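Local coordinates for CBS domain-containing protein (Pyrococcus horikoshii, PDB 2YZI) that is of unknown function but, as a pair of CBS domains, probably senses or binds a small regulatory ligand such as an adenine nucleotide, at residues Ser30-Met33 and Met34-Val38; Gly116-Thr119 and Leu120-Leu124. All coordinates share one frame; numbering follows the deposited sequence.

Contacts 1 and 2 lie in the two CBS domains of one chain, their centres about 16 Å apart and their nearest atoms about 6 Å apart, without touching. Each sits at an end of a helix. In contact 1 helix 26-35 finishes and the chain turns toward strand 40-44; in contact 2 strand 113-119 ends and helix 120-127 starts from a capping box. Both also pack against the second subunit: M34 of contact 1 meets I60 of that subunit, while L123 of contact 2 meets its own copy there.

Contact 1: Ser30-Met33 and Met34-Val38; sequences SRLM and MEFDV
The C-terminal end of helix 26-35, in the beta-alpha-beta unit formed with strands 19-20 and 40-44, brings R31 against E35 and L32 against F36, one helical turn on. The R31 and E35 side chains run alongside one another in the same direction. With its CG anti to the backbone N (chi1 -177°) and a bend at chi3, R31 carries its guanidinium along the helix, and NH1 reaches E35 OE1 at 2.5 Å in a salt bridge. The carboxylate oxygen lies near the guanidinium plane, and NH1 approaches it close to the line of its C-O bond, although the two flat groups are turned 42° apart. A water donates to OE1 and accepts from R31 NH2, which also pairs with E28. Long, flexible charged residues suit this exposed flank.

On the next flank, L32 CD1 meets the edge of the F36 ring, 3.6 Å from CD2; L18 touches both side chains of this partly exposed apolar pair. F36 N bonds to L32 O at 3.0 Å, although F36 itself has left helical backbone angles. Beyond it the chain folds back: V38 N donates to M33 O at 3.1 Å, in the carbonyl plane and on a lone pair. V38 CG2 stands 4.3 Å from M33 CG, a loose apolar contact. The M33 side chain, a selenomethionine, turns into the domain against K56 and I59 of helix 56-64, where a long, pliable apolar chain fits.

The chemistry thus differs round the helix end: a solvent-exposed ion pair shares the R31 guanidinium with a water and E28, M33 is buried, and the V38 N to M33 O bond closes the turn that follows.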
loop_
_atom_site.group_PDB
_atom_site.type_symbol
_atom_site.label_atom_id
_atom_site.label_comp_id
_atom_site.label_asym_id
_atom_site.label_seq_id
_atom_site.Cartn_x
_atom_site.Cartn_y
_atom_site.Cartn_z
ATOM N N SER B 30 8.245 -7.883 -9.638
ATOM C CA SER B 30 8.519 -7.360 -8.302
ATOM C C SER B 30 9.615 -6.296 -8.328
ATOM O O SER B 30 9.504 -5.267 -7.664
ATOM C CB SER B 30 8.937 -8.485 -7.346
ATOM O OG SER B 30 7.833 -9.294 -6.983
ATOM N N ARG B 31 10.670 -6.547 -9.097
ATOM C CA ARG B 31 11.773 -5.605 -9.186
ATOM C C ARG B 31 11.321 -4.321 -9.856
ATOM O O ARG B 31 11.655 -3.221 -9.410
ATOM C CB ARG B 31 12.937 -6.202 -9.973
ATOM C CG ARG B 31 14.150 -5.289 -10.051
ATOM C CD ARG B 31 14.987 -5.657 -11.240
ATOM N NE ARG B 31 14.243 -5.474 -12.484
ATOM C CZ ARG B 31 13.983 -4.291 -13.027
ATOM N NH1 ARG B 31 14.408 -3.178 -12.441
ATOM N NH2 ARG B 31 13.298 -4.225 -14.157
ATOM N N LEU B 32 10.568 -4.469 -10.936
ATOM C CA LEU B 32 10.052 -3.319 -11.664
ATOM C C LEU B 32 9.192 -2.445 -10.741
ATOM O O LEU B 32 9.254 -1.213 -10.799
ATOM C CB LEU B 32 9.231 -3.800 -12.862
ATOM C CG LEU B 32 8.641 -2.768 -13.821
ATOM C CD1 LEU B 32 9.736 -1.898 -14.424
ATOM C CD2 LEU B 32 7.879 -3.509 -14.915
HETATM N N MSE B 33 8.398 -3.089 -9.886
HETATM C CA MSE B 33 7.525 -2.374 -8.958
HETATM C C MSE B 33 8.324 -1.588 -7.926
HETATM O O MSE B 33 7.971 -0.462 -7.578
HETATM C CB MSE B 33 6.598 -3.352 -8.228
HETATM C CG MSE B 33 5.494 -3.952 -9.078
HETATM SE SE MSE B 33 4.681 -5.436 -8.108
HETATM C CE MSE B 33 2.962 -4.634 -7.663
HETATM N N MSE B 34 9.395 -2.190 -7.427
HETATM C CA MSE B 34 10.222 -1.521 -6.434
HETATM C C MSE B 34 11.001 -0.387 -7.090
HETATM O O MSE B 34 11.244 0.638 -6.465
HETATM C CB MSE B 34 11.188 -2.517 -5.780
HETATM C CG MSE B 34 10.498 -3.672 -5.063
HETATM SE SE MSE B 34 9.276 -3.047 -3.684
HETATM C CE MSE B 34 8.775 -4.717 -2.868
ATOM N N GLU B 35 11.373 -0.567 -8.356
ATOM C CA GLU B 35 12.127 0.448 -9.089
ATOM C C GLU B 35 11.297 1.705 -9.309
ATOM O O GLU B 35 11.746 2.812 -9.023
ATOM C CB GLU B 35 12.577 -0.091 -10.449
ATOM C CG GLU B 35 13.491 0.867 -11.226
ATOM C CD GLU B 35 13.742 0.436 -12.666
ATOM O OE1 GLU B 35 13.754 -0.784 -12.945
ATOM O OE2 GLU B 35 13.945 1.322 -13.519
ATOM N N PHE B 36 10.083 1.524 -9.812
ATOM C CA PHE B 36 9.194 2.641 -10.095
ATOM C C PHE B 36 8.198 3.015 -9.002
ATOM O O PHE B 36 7.292 3.816 -9.223
ATOM C CB PHE B 36 8.491 2.395 -11.422
ATOM C CG PHE B 36 9.388 2.607 -12.605
ATOM C CD1 PHE B 36 9.712 3.896 -13.017
ATOM C CD2 PHE B 36 9.960 1.532 -13.263
ATOM C CE1 PHE B 36 10.598 4.110 -14.067
ATOM C CE2 PHE B 36 10.846 1.739 -14.316
ATOM C CZ PHE B 36 11.165 3.030 -14.715
ATOM N N ASP B 37 8.369 2.425 -7.826
ATOM C CA ASP B 37 7.541 2.752 -6.680
ATOM C C ASP B 37 6.026 2.617 -6.855
ATOM O O ASP B 37 5.274 3.511 -6.445
ATOM C CB ASP B 37 7.863 4.180 -6.244
ATOM C CG ASP B 37 7.725 4.379 -4.759
ATOM O OD1 ASP B 37 8.510 3.760 -4.011
ATOM O OD2 ASP B 37 6.839 5.148 -4.335
ATOM N N VAL B 38 5.575 1.518 -7.452
ATOM C CA VAL B 38 4.141 1.302 -7.635
ATOM C C VAL B 38 3.701 0.004 -6.966
ATOM O O VAL B 38 4.460 -0.967 -6.910
ATOM C CB VAL B 38 3.752 1.278 -9.127
ATOM C CG1 VAL B 38 3.989 2.647 -9.738
ATOM C CG2 VAL B 38 4.542 0.215 -9.865
HETATM O O HOH W 1 13.042 -1.308 -15.446
#

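Contact 2: Gly116-Thr119 and Leu120-Leu124; sequences GIFT and LSDLL
Polar bonds between T119 and D122 dominate the join of strand 113-119 to helix 120-127. D122 OD2 accepts twice from T119: from the backbone N at 2.7 Å, on the anti lone pair, and from the hydroxyl OG1 at 2.9 Å, from well above the carboxylate plane. OG1 in turn accepts from D122 N at 3.2 Å and, weakly, from S121 N. T119 can do this because chi1 of 71° sets OG1 between its backbone N and carbonyl carbon, facing the first turn of the helix.

These reciprocal bonds make a capping box, with T119 as the N-cap: a short hydroxyl side chain meets N-H groups of the first turn, and the D122 carboxylate three residues on accepts from the T119 backbone N-H. D122 may also gain from the positive end of the helix dipole. Replacing D122 with alanine removes the carboxylate, which would probably leave T119 N and the hydroxyl proton of OG1 without their shared acceptor. Among the backbone bonds, L123 N reaches T119 O at 3.2 Å.

Apolar contacts line the inner side. D122 CB approaches the F118 ring obliquely, 3.4 Å from CE1, with ring and carboxylate planes 21° apart. The ring's CZ touches L123 CB at 4.0 Å. A large aromatic suits this buried strand position, since L91, L95 and M98 of helix 91-101 also pack on it. L120 packs on S121 of the second subunit.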
loop_
_atom_site.group_PDB
_atom_site.type_symbol
_atom_site.label_atom_id
_atom_site.label_comp_id
_atom_site.label_asym_id
_atom_site.label_seq_id
_atom_site.Cartn_x
_atom_site.Cartn_y
_atom_site.Cartn_z
ATOM N N GLY B 116 -5.651 6.072 -16.572
ATOM C CA GLY B 116 -4.817 6.378 -15.435
ATOM C C GLY B 116 -5.154 5.458 -14.288
ATOM O O GLY B 116 -5.855 4.462 -14.467
ATOM N N ILE B 117 -4.652 5.805 -13.109
ATOM C CA ILE B 117 -4.884 5.024 -11.911
ATOM C C ILE B 117 -4.832 5.942 -10.700
ATOM O O ILE B 117 -4.087 6.922 -10.693
ATOM C CB ILE B 117 -3.808 3.933 -11.761
ATOM C CG1 ILE B 117 -4.163 3.003 -10.600
ATOM C CG2 ILE B 117 -2.441 4.580 -11.555
ATOM C CD1 ILE B 117 -3.185 1.870 -10.423
ATOM N N PHE B 118 -5.640 5.641 -9.689
ATOM C CA PHE B 118 -5.638 6.423 -8.464
ATOM C C PHE B 118 -5.226 5.482 -7.339
ATOM O O PHE B 118 -5.811 4.412 -7.170
ATOM C CB PHE B 118 -7.017 7.012 -8.173
ATOM C CG PHE B 118 -7.080 7.786 -6.877
ATOM C CD1 PHE B 118 -6.376 8.977 -6.725
ATOM C CD2 PHE B 118 -7.824 7.309 -5.806
ATOM C CE1 PHE B 118 -6.406 9.691 -5.518
ATOM C CE2 PHE B 118 -7.864 8.017 -4.584
ATOM C CZ PHE B 118 -7.152 9.210 -4.445
ATOM N N THR B 119 -4.217 5.882 -6.574
ATOM C CA THR B 119 -3.708 5.046 -5.489
ATOM C C THR B 119 -3.777 5.753 -4.144
ATOM O O THR B 119 -4.129 6.925 -4.072
ATOM C CB THR B 119 -2.230 4.642 -5.755
ATOM O OG1 THR B 119 -1.374 5.783 -5.590
ATOM C CG2 THR B 119 -2.080 4.119 -7.170
ATOM N N LEU B 120 -3.445 5.036 -3.074
ATOM C CA LEU B 120 -3.469 5.642 -1.749
ATOM C C LEU B 120 -2.359 6.674 -1.668
ATOM O O LEU B 120 -2.467 7.652 -0.931
ATOM C CB LEU B 120 -3.306 4.588 -0.651
ATOM C CG LEU B 120 -4.509 3.650 -0.479
ATOM C CD1 LEU B 120 -4.447 3.002 0.890
ATOM C CD2 LEU B 120 -5.810 4.427 -0.623
ATOM N N SER B 121 -1.293 6.458 -2.437
ATOM C CA SER B 121 -0.187 7.413 -2.465
ATOM C C SER B 121 -0.698 8.719 -3.062
ATOM O O SER B 121 -0.316 9.803 -2.617
ATOM C CB SER B 121 0.980 6.886 -3.303
ATOM O OG SER B 121 1.646 5.828 -2.636
ATOM N N ASP B 122 -1.562 8.612 -4.070
ATOM C CA ASP B 122 -2.135 9.799 -4.689
ATOM C C ASP B 122 -2.967 10.554 -3.649
ATOM O O ASP B 122 -2.939 11.786 -3.598
ATOM C CB ASP B 122 -3.011 9.421 -5.879
ATOM C CG ASP B 122 -2.210 8.877 -7.040
ATOM O OD1 ASP B 122 -1.325 9.600 -7.543
ATOM O OD2 ASP B 122 -2.469 7.728 -7.457
ATOM N N LEU B 123 -3.696 9.807 -2.822
ATOM C CA LEU B 123 -4.521 10.389 -1.771
ATOM C C LEU B 123 -3.639 11.216 -0.847
ATOM O O LEU B 123 -3.990 12.333 -0.463
ATOM C CB LEU B 123 -5.200 9.292 -0.957
ATOM C CG LEU B 123 -6.001 9.772 0.258
ATOM C CD1 LEU B 123 -7.148 10.659 -0.218
ATOM C CD2 LEU B 123 -6.532 8.572 1.052
ATOM N N LEU B 124 -2.497 10.645 -0.480
ATOM C CA LEU B 124 -1.543 11.318 0.380
ATOM C C LEU B 124 -1.099 12.614 -0.286
ATOM O O LEU B 124 -0.991 13.663 0.363
ATOM C CB LEU B 124 -0.325 10.427 0.621
ATOM C CG LEU B 124 0.724 11.078 1.528
ATOM C CD1 LEU B 124 0.073 11.368 2.891
ATOM C CD2 LEU B 124 1.955 10.177 1.675
#